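Local coordinates for protein prephenate dehydrogenase (Aquifex aeolicus, PDB 2G5C) that probably catalyses the NAD-dependent oxidative decarboxylation of prephenate to 4-hydroxyphenylpyruvate on the route to L-tyrosine, at residues Ser251-His254 / Leu255-Leu258; Val182-His185 / Leu186-Val190; Asn35-Ser38 / Ile39-Ala42. All coordinates share one frame; numbering follows the deposited sequence.

Contact 1. Residues Ser251-His254 / Leu255-Leu258; sequences SLNH and LKEL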
loop_
_atom_site.group_PDB
_atom_site.type_symbol
_atom_site.label_atom_id
_atom_site.label_comp_id
_atom_site.label_asym_id
_atom_site.label_seq_id
_atom_site.Cartn_x
_atom_site.Cartn_y
_atom_site.Cartn_z
ATOM N N SER A 251 10.600 -9.838 11.205
ATOM C CA SER A 251 10.008 -10.543 10.068
ATOM C C SER A 251 10.773 -10.274 8.770
ATOM O O SER A 251 10.995 -11.187 7.973
ATOM C CB SER A 251 8.541 -10.144 9.882
ATOM O OG SER A 251 7.711 -10.745 10.858
ATOM N N LEU A 252 11.172 -9.023 8.560
ATOM C CA LEU A 252 11.902 -8.649 7.356
ATOM C C LEU A 252 13.304 -9.270 7.341
ATOM O O LEU A 252 13.795 -9.684 6.293
ATOM C CB LEU A 252 11.993 -7.120 7.248
ATOM C CG LEU A 252 12.787 -6.533 6.067
ATOM C CD1 LEU A 252 12.244 -7.091 4.755
ATOM C CD2 LEU A 252 12.708 -4.991 6.076
ATOM N N ASN A 253 13.949 -9.344 8.502
ATOM C CA ASN A 253 15.281 -9.926 8.549
ATOM C C ASN A 253 15.242 -11.437 8.352
ATOM O O ASN A 253 16.185 -12.022 7.810
ATOM C CB ASN A 253 15.982 -9.561 9.857
ATOM C CG ASN A 253 16.401 -8.111 9.891
ATOM O OD1 ASN A 253 16.839 -7.568 8.882
ATOM N ND2 ASN A 253 16.283 -7.478 11.050
ATOM N N HIS A 254 14.152 -12.062 8.784
ATOM C CA HIS A 254 13.987 -13.500 8.611
ATOM C C HIS A 254 13.882 -13.724 7.104
ATOM O O HIS A 254 14.496 -14.635 6.552
ATOM C CB HIS A 254 12.721 -13.975 9.334
ATOM C CG HIS A 254 12.422 -15.430 9.150
ATOM N ND1 HIS A 254 11.818 -15.928 8.014
ATOM C CD2 HIS A 254 12.657 -16.498 9.949
ATOM C CE1 HIS A 254 11.693 -17.239 8.122
ATOM N NE2 HIS A 254 12.195 -17.611 9.287
ATOM N N LEU A 255 13.113 -12.871 6.434
ATOM C CA LEU A 255 12.962 -12.965 4.985
ATOM C C LEU A 255 14.323 -12.741 4.310
ATOM O O LEU A 255 14.745 -13.520 3.444
ATOM C CB LEU A 255 11.949 -11.921 4.492
ATOM C CG LEU A 255 11.691 -11.881 2.979
ATOM C CD1 LEU A 255 11.257 -13.255 2.495
ATOM C CD2 LEU A 255 10.617 -10.844 2.671
ATOM N N LYS A 256 15.011 -11.673 4.711
ATOM C CA LYS A 256 16.318 -11.349 4.154
ATOM C C LYS A 256 17.265 -12.540 4.233
ATOM O O LYS A 256 17.942 -12.872 3.261
ATOM C CB LYS A 256 16.936 -10.166 4.902
ATOM C CG LYS A 256 18.325 -9.780 4.413
ATOM C CD LYS A 256 18.890 -8.620 5.225
ATOM C CE LYS A 256 19.071 -8.989 6.688
ATOM N NZ LYS A 256 19.484 -7.801 7.496
ATOM N N GLU A 257 17.306 -13.177 5.400
ATOM C CA GLU A 257 18.171 -14.329 5.608
ATOM C C GLU A 257 17.840 -15.487 4.682
ATOM O O GLU A 257 18.744 -16.155 4.184
ATOM C CB GLU A 257 18.109 -14.785 7.074
ATOM C CG GLU A 257 18.804 -13.815 8.020
ATOM C CD GLU A 257 20.182 -13.418 7.513
ATOM O OE1 GLU A 257 21.012 -14.321 7.267
ATOM O OE2 GLU A 257 20.437 -12.203 7.353
ATOM N N LEU A 258 16.556 -15.737 4.448
ATOM C CA LEU A 258 16.178 -16.820 3.546
ATOM C C LEU A 258 16.738 -16.528 2.161
ATOM O O LEU A 258 17.068 -17.438 1.403
ATOM C CB LEU A 258 14.655 -16.960 3.474
ATOM C CG LEU A 258 13.941 -17.371 4.768
ATOM C CD1 LEU A 258 12.457 -17.536 4.494
ATOM C CD2 LEU A 258 14.522 -18.684 5.291
#

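Contact 2. Residues Val182-His185 / Leu186-Val190; sequences VVSH and LPHAV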
loop_
_atom_site.group_PDB
_atom_site.type_symbol
_atom_site.label_atom_id
_atom_site.label_comp_id
_atom_site.label_asym_id
_atom_site.label_seq_id
_atom_site.Cartn_x
_atom_site.Cartn_y
_atom_site.Cartn_z
ATOM N N VAL A 182 0.401 -1.575 15.670
ATOM C CA VAL A 182 0.891 -2.543 14.693
ATOM C C VAL A 182 0.178 -2.498 13.335
ATOM O O VAL A 182 0.836 -2.502 12.291
ATOM C CB VAL A 182 0.802 -3.998 15.242
ATOM C CG1 VAL A 182 1.458 -4.968 14.260
ATOM C CG2 VAL A 182 1.480 -4.088 16.612
ATOM N N VAL A 183 -1.154 -2.448 13.340
ATOM C CA VAL A 183 -1.907 -2.449 12.081
ATOM C C VAL A 183 -2.056 -1.118 11.352
ATOM O O VAL A 183 -2.471 -1.093 10.194
ATOM C CB VAL A 183 -3.339 -3.029 12.274
ATOM C CG1 VAL A 183 -3.261 -4.424 12.903
ATOM C CG2 VAL A 183 -4.181 -2.083 13.137
ATOM N N SER A 184 -1.718 -0.020 12.016
ATOM C CA SER A 184 -1.851 1.296 11.407
ATOM C C SER A 184 -0.591 2.151 11.467
ATOM O O SER A 184 -0.113 2.641 10.447
ATOM C CB SER A 184 -3.006 2.057 12.067
ATOM O OG SER A 184 -3.010 3.416 11.662
ATOM N N HIS A 185 -0.050 2.339 12.662
ATOM C CA HIS A 185 1.139 3.169 12.809
ATOM C C HIS A 185 2.355 2.567 12.118
ATOM O O HIS A 185 3.052 3.258 11.376
ATOM C CB HIS A 185 1.408 3.405 14.293
ATOM C CG HIS A 185 0.202 3.893 15.036
ATOM N ND1 HIS A 185 0.132 3.924 16.413
ATOM C CD2 HIS A 185 -0.994 4.343 14.587
ATOM C CE1 HIS A 185 -1.057 4.370 16.778
ATOM N NE2 HIS A 185 -1.759 4.632 15.689
ATOM N N LEU A 186 2.604 1.282 12.353
ATOM C CA LEU A 186 3.745 0.605 11.735
ATOM C C LEU A 186 3.702 0.735 10.213
ATOM O O LEU A 186 4.699 1.099 9.589
ATOM C CB LEU A 186 3.765 -0.874 12.143
ATOM C CG LEU A 186 4.686 -1.799 11.344
ATOM C CD1 LEU A 186 6.141 -1.355 11.493
ATOM C CD2 LEU A 186 4.490 -3.239 11.825
ATOM N N PRO A 187 2.548 0.428 9.589
ATOM C CA PRO A 187 2.432 0.536 8.131
ATOM C C PRO A 187 2.778 1.937 7.639
ATOM O O PRO A 187 3.396 2.103 6.587
ATOM C CB PRO A 187 0.969 0.180 7.877
ATOM C CG PRO A 187 0.688 -0.818 8.945
ATOM C CD PRO A 187 1.349 -0.210 10.160
ATOM N N HIS A 188 2.379 2.954 8.399
ATOM C CA HIS A 188 2.688 4.323 8.008
ATOM C C HIS A 188 4.177 4.595 8.187
ATOM O O HIS A 188 4.818 5.166 7.306
ATOM C CB HIS A 188 1.839 5.326 8.812
ATOM C CG HIS A 188 0.450 5.500 8.276
ATOM N ND1 HIS A 188 -0.537 4.551 8.434
ATOM C CD2 HIS A 188 -0.102 6.495 7.537
ATOM C CE1 HIS A 188 -1.636 4.951 7.817
ATOM N NE2 HIS A 188 -1.398 6.128 7.264
ATOM N N ALA A 189 4.737 4.170 9.316
ATOM C CA ALA A 189 6.163 4.356 9.570
ATOM C C ALA A 189 6.969 3.716 8.439
ATOM O O ALA A 189 7.968 4.269 7.966
ATOM C CB ALA A 189 6.540 3.724 10.897
ATOM N N VAL A 190 6.526 2.540 8.006
ATOM C CA VAL A 190 7.191 1.822 6.926
ATOM C C VAL A 190 7.168 2.617 5.617
ATOM O O VAL A 190 8.172 2.689 4.910
ATOM C CB VAL A 190 6.529 0.431 6.716
ATOM C CG1 VAL A 190 6.863 -0.114 5.344
ATOM C CG2 VAL A 190 7.028 -0.528 7.789
#

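Contact 3. Residues Asn35-Ser38 / Ile39-Ala42; sequences NPES and ISKA. With NAD (nicotinamide-adenine-dinucleotide), chain E.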
loop_
_atom_site.group_PDB
_atom_site.type_symbol
_atom_site.label_atom_id
_atom_site.label_comp_id
_atom_site.label_asym_id
_atom_site.label_seq_id
_atom_site.Cartn_x
_atom_site.Cartn_y
_atom_site.Cartn_z
ATOM N N ASN A 35 -9.275 28.632 14.932
ATOM C CA ASN A 35 -9.279 29.273 13.623
ATOM C C ASN A 35 -10.618 29.924 13.298
ATOM O O ASN A 35 -11.643 29.248 13.199
ATOM C CB ASN A 35 -8.931 28.253 12.538
ATOM C CG ASN A 35 -9.095 28.813 11.137
ATOM O OD1 ASN A 35 -8.448 29.788 10.765
ATOM N ND2 ASN A 35 -9.967 28.195 10.355
ATOM N N PRO A 36 -10.620 31.254 13.121
ATOM C CA PRO A 36 -11.825 32.029 12.802
ATOM C C PRO A 36 -12.571 31.465 11.592
ATOM O O PRO A 36 -13.794 31.308 11.615
ATOM C CB PRO A 36 -11.268 33.425 12.529
ATOM C CG PRO A 36 -10.064 33.483 13.416
ATOM C CD PRO A 36 -9.439 32.133 13.199
ATOM N N GLU A 37 -11.815 31.165 10.541
ATOM C CA GLU A 37 -12.360 30.624 9.303
ATOM C C GLU A 37 -13.121 29.313 9.474
ATOM O O GLU A 37 -14.115 29.073 8.783
ATOM C CB GLU A 37 -11.233 30.421 8.287
ATOM C CG GLU A 37 -11.023 31.588 7.343
ATOM C CD GLU A 37 -12.198 31.783 6.400
ATOM O OE1 GLU A 37 -12.621 30.791 5.767
ATOM O OE2 GLU A 37 -12.692 32.926 6.289
ATOM N N SER A 38 -12.652 28.461 10.380
ATOM C CA SER A 38 -13.305 27.180 10.625
ATOM C C SER A 38 -14.734 27.418 11.098
ATOM O O SER A 38 -15.681 26.785 10.621
ATOM C CB SER A 38 -12.537 26.386 11.684
ATOM O OG SER A 38 -11.186 26.188 11.302
ATOM N N ILE A 39 -14.880 28.343 12.042
ATOM C CA ILE A 39 -16.190 28.683 12.592
ATOM C C ILE A 39 -17.100 29.299 11.525
ATOM O O ILE A 39 -18.195 28.796 11.261
ATOM C CB ILE A 39 -16.048 29.688 13.758
ATOM C CG1 ILE A 39 -15.075 29.139 14.808
ATOM C CG2 ILE A 39 -17.417 29.982 14.366
ATOM C CD1 ILE A 39 -15.475 27.798 15.399
ATOM N N SER A 40 -16.636 30.385 10.916
ATOM C CA SER A 40 -17.397 31.091 9.889
ATOM C C SER A 40 -17.926 30.170 8.792
ATOM O O SER A 40 -19.121 30.170 8.493
ATOM C CB SER A 40 -16.531 32.185 9.263
ATOM O OG SER A 40 -15.353 31.636 8.700
ATOM N N LYS A 41 -17.036 29.388 8.192
ATOM C CA LYS A 41 -17.434 28.470 7.136
ATOM C C LYS A 41 -18.416 27.424 7.642
ATOM O O LYS A 41 -19.412 27.125 6.981
ATOM C CB LYS A 41 -16.208 27.774 6.543
ATOM C CG LYS A 41 -15.371 28.653 5.636
ATOM C CD LYS A 41 -14.445 27.808 4.774
ATOM C CE LYS A 41 -13.840 28.625 3.642
ATOM N NZ LYS A 41 -13.054 27.771 2.705
ATOM N N ALA A 42 -18.137 26.870 8.819
ATOM C CA ALA A 42 -18.998 25.846 9.400
ATOM C C ALA A 42 -20.408 26.380 9.608
ATOM O O ALA A 42 -21.389 25.650 9.447
ATOM C CB ALA A 42 -18.418 25.362 10.721
HETATM P PA NAD E . -8.480 18.874 10.676
HETATM O O1A NAD E . -9.409 18.772 9.539
HETATM O O2A NAD E . -7.134 19.503 10.385
HETATM O O5B NAD E . -9.257 19.660 11.822
HETATM C C5B NAD E . -8.622 19.928 13.039
HETATM C C4B NAD E . -9.216 21.190 13.637
HETATM O O4B NAD E . -8.496 21.399 14.824
HETATM C C3B NAD E . -8.975 22.448 12.771
HETATM O O3B NAD E . -10.190 23.073 12.379
HETATM C C2B NAD E . -8.074 23.309 13.659
HETATM O O2B NAD E . -8.199 24.707 13.502
HETATM C C1B NAD E . -8.481 22.782 15.015
HETATM N N9A NAD E . -7.618 23.045 16.180
HETATM C C8A NAD E . -6.248 22.985 16.284
HETATM N N7A NAD E . -5.899 23.301 17.543
HETATM C C5A NAD E . -7.020 23.562 18.251
HETATM C C6A NAD E . -7.281 23.934 19.578
HETATM N N6A NAD E . -6.297 24.100 20.444
HETATM N N1A NAD E . -8.599 24.131 19.995
HETATM C C2A NAD E . -9.659 23.963 19.104
HETATM N N3A NAD E . -9.411 23.595 17.788
HETATM C C4A NAD E . -8.111 23.402 17.386
HETATM O O3 NAD E . -8.204 17.414 11.359
HETATM P PN NAD E . -9.192 16.147 11.311
HETATM O O1N NAD E . -10.583 16.637 11.339
HETATM O O2N NAD E . -8.808 15.317 10.136
HETATM O O5D NAD E . -8.892 15.250 12.620
HETATM C C5D NAD E . -9.142 15.738 13.923
HETATM C C4D NAD E . -8.900 14.672 15.016
HETATM O O4D NAD E . -9.481 13.439 14.624
HETATM C C3D NAD E . -7.453 14.348 15.412
HETATM O O3D NAD E . -7.351 14.391 16.837
HETATM C C2D NAD E . -7.174 12.951 14.879
HETATM O O2D NAD E . -6.296 12.201 15.714
HETATM C C1D NAD E . -8.577 12.360 14.754
HETATM N N1N NAD E . -8.812 11.418 13.616
HETATM C C2N NAD E . -8.481 11.839 12.330
HETATM C C3N NAD E . -8.687 10.982 11.241
HETATM C C7N NAD E . -8.327 11.452 9.862
HETATM O O7N NAD E . -8.540 10.591 8.821
HETATM N N7N NAD E . -7.819 12.645 9.607
HETATM C C4N NAD E . -9.234 9.689 11.474
HETATM C C5N NAD E . -9.566 9.273 12.784
HETATM C C6N NAD E . -9.347 10.156 13.855
#

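Contact 1. Residues Ser251-His254 / Leu255-Leu258
His254 and Leu258, one helical turn apart, meet where the imidazole crosses the leucine branch at a slant: CE1 of His254 lies 3.7 Å from CD1 of Leu258. The histidine ring reaches this place because its CG stands anti to the backbone N (chi1 177°), while Leu258 takes the other common setting, CG beside its own N (chi1 -64°). Leu258 CG also rests 3.3 Å from His254 O, the carbonyl that accepts the bond from Leu258 N. Tyr270, on helix 264-279, lies against both residues, its ring meeting that of His254 with the planes about 15° apart.

The buried residues pack on both neighbours: Leu255 fits against Leu267 and Tyr270 of the same chain and Ala189 of the second subunit, Leu252 meets Phe248 of that subunit, and Ser251 OG is hydrogen-bonded to its Asp196.

The solvent side carries His254, exposed despite its leucine and tyrosine neighbours, and Glu257, whose CG lies 3.2 Å from Asn253 O. Lys256 runs side by side with Asn253, pointing the same way; though partly exposed, it is held at the dimer interface by a salt bridge from NZ to Glu249 and by packing on Ile245, both of the second subunit.

Underneath run four successive i to i+4 bonds, from Leu255 N to Ser251 O (3.1 Å) through Leu258 N to His254 O (3.1 Å). A regular alpha-helix with one flank against helix 264-279, the other arm of a helical hairpin, and another against the second subunit is the arrangement here, within the dimerization domain and a predicted coiled coil.

Contact 2. Residues Val182-His185 / Leu186-Val190
Ser184 O takes two hydrogen bonds from His188, one from the backbone and one from the ring, at a proline-kinked turn of helix 173-201 in the dimerization domain. His188 ND1 is the nearer donor at 2.8 Å; His188 N stands 3.2 Å from the same Ser184 oxygen. The two approach from opposite faces of the carbonyl plane, the ring nitrogen tilted 33° from it. With CG beside the backbone N (chi1 -81°), the imidazole folds back toward the preceding turn, and Ser184 O lies at its edge, in the ring plane. ND1 is the donor, and the bond fixes the ring's rotation; Trp230, stacked on the ring, holds it further.

The wider, pi-type turn just before accommodates Pro187, whose nitrogen has no hydrogen to give. Carbon takes that place: Pro187 CD sits 3.2 Å from both Val182 O and Ser184 O, and CG packs against Val183 O. Beyond the proline the regular pattern resumes, with Ala189 N bonded to His185 O and Val190 N to Leu186 O.

His185 ND1 has a weak hydrogen bond to Asn237, and the His185 side chain, which touches Val241 and Ile233, lies about 5 Å from that of Ser97, a residue that binds the cofactor. The other flank is apolar: Leu186 meets Phe248 in its own chain and Leu194 of the second subunit, while Val190 packs on Val190 of that subunit.

Val182 touches Leu186 on this flank, its CG1 4.3 Å from CD2 of Leu186, whose CB lies 3.4 Å from Val182 O.

Contact 3. Residues Asn35-Ser38 / Ile39-Ala42
Glu37 O is gripped by two donors, Ser40 OG at 2.8 Å and Lys41 N at 3.0 Å, both from the same face of its carbonyl plane. The hydroxyl arrives well above that plane, with a C=O...donor angle of 101°, whereas the amide makes the ordinary helical bond. Ser40 places OG between its own N and carbonyl carbon (chi1 58°), turning it back to the preceding turn. An alanine here would keep the amide bond but would probably leave Glu37 O without its second donor.

On the outer surface Glu37 bends at chi2 and crosses the extended Lys41 chain, its OE1 3.3 Å from Lys41 CE. Their charged ends, OE1 and NZ, remain 4.3 Å apart, beyond a salt bridge; Lys41 has a long, weak ion pair with Glu129.

The inner side faces NAD. Asn35, at the N-cap, has its CB 3.7 Å from O2B of the adenosine ribose, and Ser38 OG gives a weak 3.4 Å bond to O3B. Asp33, bonded to Asn35 N and to NAD, completes this edge.

The helix begins just after the second strand of the Rossmann fold, where an acidic residue typically binds the ribose hydroxyls. The negative charge of the Asp33 carboxylate near those hydroxyls would be expected to disfavour a phosphate there, consistent with the NAD bound.

Contact 3 belongs to the nucleotide-binding domain, whereas contacts 1 and 2 lie on successive parts of the dimerization domain, on the opposite side of the chain's centre. Contact 3 touches the adenosine ribose of NAD; contact 2 approaches the cofactor from the other domain, with the His188 side chain about 9 Å from bound NAD, and its centre is 33 Å from that of contact 3. Contact 1 is remote from the site, its centre 51 Å from that of contact 3. Contacts 1 and 2 do not touch, their nearest atoms being about 7 Å apart, but both pack on the second subunit. Helix 173-201 thus runs near the cofactor site on one flank and packs in the dimer interface on another.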